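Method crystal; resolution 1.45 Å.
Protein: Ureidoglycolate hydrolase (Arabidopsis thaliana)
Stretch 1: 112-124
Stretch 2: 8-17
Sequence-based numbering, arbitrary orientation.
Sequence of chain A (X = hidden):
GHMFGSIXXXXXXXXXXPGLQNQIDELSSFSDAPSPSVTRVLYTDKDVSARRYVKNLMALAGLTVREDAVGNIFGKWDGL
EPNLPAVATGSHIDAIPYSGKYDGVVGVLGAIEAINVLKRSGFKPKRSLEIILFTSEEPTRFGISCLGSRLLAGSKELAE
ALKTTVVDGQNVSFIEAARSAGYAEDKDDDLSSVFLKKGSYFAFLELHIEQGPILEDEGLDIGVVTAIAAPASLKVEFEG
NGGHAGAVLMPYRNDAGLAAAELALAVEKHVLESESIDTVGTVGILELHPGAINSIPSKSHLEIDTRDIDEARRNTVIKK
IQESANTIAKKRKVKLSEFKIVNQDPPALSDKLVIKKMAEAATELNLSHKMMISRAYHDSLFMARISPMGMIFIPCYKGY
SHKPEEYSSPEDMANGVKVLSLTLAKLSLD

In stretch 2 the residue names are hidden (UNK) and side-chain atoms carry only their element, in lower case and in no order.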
# COMPACT_ATOMS: atom_id res chain seq x y z
N ILE A 112 5.09 26.46 25.89
CA ILE A 112 6.36 27.17 26.08
C ILE A 112 6.11 28.67 26.05
O ILE A 112 6.62 29.41 26.90
CB ILE A 112 7.42 26.73 25.04
CG1 ILE A 112 7.72 25.24 25.19
CG2 ILE A 112 8.70 27.55 25.22
CD1 ILE A 112 8.61 24.66 24.11
N GLU A 113 5.28 29.13 25.11
CA GLU A 113 4.93 30.54 25.06
C GLU A 113 4.20 30.98 26.33
O GLU A 113 4.41 32.08 26.82
CB GLU A 113 4.11 30.88 23.80
CG GLU A 113 3.67 32.35 23.69
CD GLU A 113 4.83 33.35 23.54
OE1 GLU A 113 5.99 32.93 23.30
OE2 GLU A 113 4.57 34.57 23.67
N ALA A 114 3.37 30.11 26.90
CA ALA A 114 2.69 30.41 28.15
C ALA A 114 3.68 30.65 29.30
O ALA A 114 3.49 31.56 30.12
CB ALA A 114 1.72 29.29 28.52
N ILE A 115 4.75 29.85 29.35
CA ILE A 115 5.80 30.06 30.34
C ILE A 115 6.46 31.42 30.14
O ILE A 115 6.64 32.19 31.08
CB ILE A 115 6.88 28.96 30.26
CG1 ILE A 115 6.30 27.62 30.70
CG2 ILE A 115 8.08 29.31 31.12
CD1 ILE A 115 5.80 27.59 32.11
N ASN A 116 6.81 31.72 28.90
CA ASN A 116 7.44 32.99 28.58
C ASN A 116 6.54 34.19 28.88
O ASN A 116 7.01 35.22 29.39
CB ASN A 116 7.92 32.99 27.13
CG ASN A 116 9.14 32.08 26.94
OD1 ASN A 116 10.01 32.02 27.80
ND2 ASN A 116 9.19 31.37 25.82
N VAL A 117 5.24 34.05 28.62
CA VAL A 117 4.24 35.06 28.95
C VAL A 117 4.22 35.32 30.47
O VAL A 117 4.26 36.48 30.91
CB VAL A 117 2.83 34.61 28.49
CG1 VAL A 117 1.73 35.42 29.18
CG2 VAL A 117 2.70 34.69 26.96
N LEU A 118 4.17 34.25 31.26
CA LEU A 118 4.15 34.37 32.71
C LEU A 118 5.43 35.00 33.25
O LEU A 118 5.40 35.82 34.17
CB LEU A 118 3.92 33.00 33.34
CG LEU A 118 2.49 32.48 33.24
CD1 LEU A 118 2.41 31.05 33.77
CD2 LEU A 118 1.50 33.40 33.97
N LYS A 119 6.56 34.61 32.67
CA LYS A 119 7.84 35.20 33.08
C LYS A 119 7.90 36.70 32.76
O LYS A 119 8.37 37.48 33.59
CB LYS A 119 9.03 34.44 32.48
CG LYS A 119 9.23 33.06 33.11
CD LYS A 119 10.59 32.46 32.79
CE LYS A 119 10.83 31.18 33.60
NZ LYS A 119 12.22 30.66 33.48
N ARG A 120 7.42 37.11 31.58
CA ARG A 120 7.40 38.53 31.23
C ARG A 120 6.54 39.33 32.21
O ARG A 120 6.81 40.52 32.45
CB ARG A 120 6.93 38.77 29.80
CG ARG A 120 7.98 38.46 28.75
CD ARG A 120 7.58 38.95 27.35
NE ARG A 120 6.37 38.31 26.81
CZ ARG A 120 6.38 37.20 26.08
NH1 ARG A 120 7.51 36.57 25.82
NH2 ARG A 120 5.23 36.72 25.61
N SER A 121 5.52 38.69 32.76
CA SER A 121 4.62 39.34 33.71
C SER A 121 5.12 39.27 35.16
O SER A 121 4.45 39.78 36.07
CB SER A 121 3.22 38.75 33.61
OG SER A 121 2.58 39.22 32.43
N GLY A 122 6.27 38.65 35.38
CA GLY A 122 6.85 38.53 36.71
C GLY A 122 6.13 37.59 37.64
O GLY A 122 6.19 37.72 38.87
N PHE A 123 5.42 36.62 37.08
CA PHE A 123 4.70 35.66 37.89
C PHE A 123 5.66 34.79 38.70
O PHE A 123 6.72 34.38 38.20
CB PHE A 123 3.79 34.77 37.03
CG PHE A 123 3.09 33.70 37.81
CD1 PHE A 123 2.12 34.04 38.75
CD2 PHE A 123 3.41 32.37 37.63
CE1 PHE A 123 1.48 33.06 39.48
CE2 PHE A 123 2.76 31.38 38.36
CZ PHE A 123 1.80 31.73 39.29
N LYS A 124 5.30 34.53 39.95
CA LYS A 124 6.10 33.71 40.84
C LYS A 124 5.32 32.46 41.26
O LYS A 124 4.50 32.53 42.16
CB LYS A 124 6.49 34.52 42.09
CG LYS A 124 7.42 35.70 41.78
CD LYS A 124 8.81 35.21 41.39
CE LYS A 124 9.81 36.36 41.29
NZ LYS A 124 9.59 37.22 40.08
N UNK A 8 -3.90 43.81 36.79
CA UNK A 8 -3.60 42.55 37.46
C UNK A 8 -2.80 41.61 36.57
O UNK A 8 -2.32 42.01 35.51
n UNK A 8 -7.19 41.62 37.16
c UNK A 8 -5.92 41.73 36.79
c UNK A 8 -4.90 41.87 37.91
o UNK A 8 -5.57 41.73 35.60
N UNK A 9 -2.64 40.36 37.00
CA UNK A 9 -1.93 39.39 36.19
C UNK A 9 -2.58 39.20 34.81
O UNK A 9 -1.90 39.27 33.79
c UNK A 9 0.34 37.40 35.82
c UNK A 9 -1.10 36.98 36.10
c UNK A 9 -1.83 38.04 36.91
c UNK A 9 -1.15 35.65 36.82
N UNK A 10 -3.89 39.00 34.80
CA UNK A 10 -4.63 38.79 33.55
C UNK A 10 -4.41 39.90 32.54
O UNK A 10 -4.14 39.64 31.37
c UNK A 10 -6.12 38.61 33.83
N UNK A 11 -4.52 41.15 32.99
CA UNK A 11 -4.41 42.27 32.06
C UNK A 11 -2.97 42.45 31.57
O UNK A 11 -2.75 43.06 30.52
c UNK A 11 -4.92 43.56 32.70
o UNK A 11 -4.11 43.94 33.79
N UNK A 12 -2.01 41.90 32.30
CA UNK A 12 -0.60 42.03 31.94
C UNK A 12 -0.11 40.98 30.94
O UNK A 12 0.98 41.10 30.40
c UNK A 12 0.29 41.93 33.18
o UNK A 12 0.42 40.58 33.59
N UNK A 13 -0.92 39.95 30.69
CA UNK A 13 -0.49 38.86 29.82
C UNK A 13 -0.42 39.34 28.37
O UNK A 13 -1.42 39.82 27.82
c UNK A 13 -2.57 35.86 31.27
c UNK A 13 -1.62 37.06 31.34
c UNK A 13 -0.29 36.67 31.96
c UNK A 13 -1.44 37.67 29.94
N UNK A 14 0.75 39.22 27.75
CA UNK A 14 0.86 39.52 26.32
C UNK A 14 1.68 38.46 25.60
O UNK A 14 2.75 38.07 26.05
o UNK A 14 2.83 40.95 26.36
c UNK A 14 1.44 40.92 26.09
N UNK A 15 1.14 38.01 24.48
CA UNK A 15 1.70 36.92 23.69
C UNK A 15 2.37 37.50 22.47
O UNK A 15 1.89 38.46 21.88
c UNK A 15 1.10 34.88 22.29
c UNK A 15 -0.12 35.32 24.45
c UNK A 15 0.57 35.95 23.25
N UNK A 16 3.50 36.91 22.07
CA UNK A 16 4.12 37.25 20.81
C UNK A 16 3.42 36.42 19.74
O UNK A 16 3.90 35.34 19.38
o UNK A 16 7.59 37.19 19.58
o UNK A 16 5.72 37.79 18.63
c UNK A 16 6.35 37.34 19.59
c UNK A 16 5.61 36.91 20.85
N UNK A 17 2.29 36.90 19.24
CA UNK A 17 1.49 36.12 18.29
C UNK A 17 2.20 35.81 16.96
O UNK A 17 2.18 34.67 16.51
c UNK A 17 0.11 36.74 18.07
O HOH W 1 3.09 38.74 29.77

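Position 8 carries two side-chain carbons, the second bearing one oxygen and one nitrogen, and lies beyond reach of stretch 1. A short amide fits: Asn8. Its OD1 accepts a hydrogen bond from the backbone N of position 11 at 2.9 Å.

Position 9 has four carbons forked at the second. Its CA-to-CB bond points sideways, but the branch ends come nearer stretch 1: one branch carbon lies 3.9 Å from Ser121 CB, and the other packs 4.1 Å from Phe123 CD1. This is the pattern of Leu9.

Position 10 shows a single carbon that points away from stretch 1, hence Ala10. At position 11 one carbon is followed by one oxygen, also out of reach, giving Ser11; its OG accepts a hydrogen bond from Asn8 N at 3.0 Å.

Position 12 again has one carbon and one oxygen, now directed toward stretch 1, with the oxygen 2.8 Å from Ser121 OG. This is Ser12. The two hydroxyls make a close polar approach, and Ser12 OG donates to Leu9 O at 2.7 Å.

Position 13 is buried, with four carbons forked at the second. One branch carbon sits 3.7 Å from Val117 CG1 and 4.2 Å from Leu118 CD2, packing against the helix. The residue is Leu13.

Position 14 has one carbon and one oxygen, the oxygen 4.4 Å from Arg120 NE, but its backbone makes the stronger contacts. The backbone O accepts a nearly linear hydrogen bond from Arg120 NH2 at 2.9 Å, at the edge of the guanidinium. The side chain is that of Ser14.

Position 15 has one carbon carrying two more, a beta-branched aliphatic group. One of its branch carbons meets Val117 CG2 at 3.8 Å, and the residue is Val15.

Position 16 has two carbons, the second carrying two oxygens; its CB lies 3.8 Å from Glu113 OE2, and its backbone N donates to Glu113 OE2 at 3.0 Å. This is Asp16, whose carboxylate caps the helix that follows. Position 17, a single carbon pointing away, is Ala17.

The contact joins an apolar strip to a polar network. Val117 and Leu118 receive the leucines and valine of the segment, while Glu113 and Arg120, two turns apart on the same side of the helix, hold its backbone. Their salt bridge, 3.0 Å between Arg120 NH2 and Glu113 OE2, places donor and acceptor side by side for Ser14 O and Asp16 N. Near the helix end, a water bridges the stretches, accepting from Ser14 N at 3.1 Å and donating to Val117 O at 2.8 Å.

Stretch 2, residues 8-17: NLASSLSVDA
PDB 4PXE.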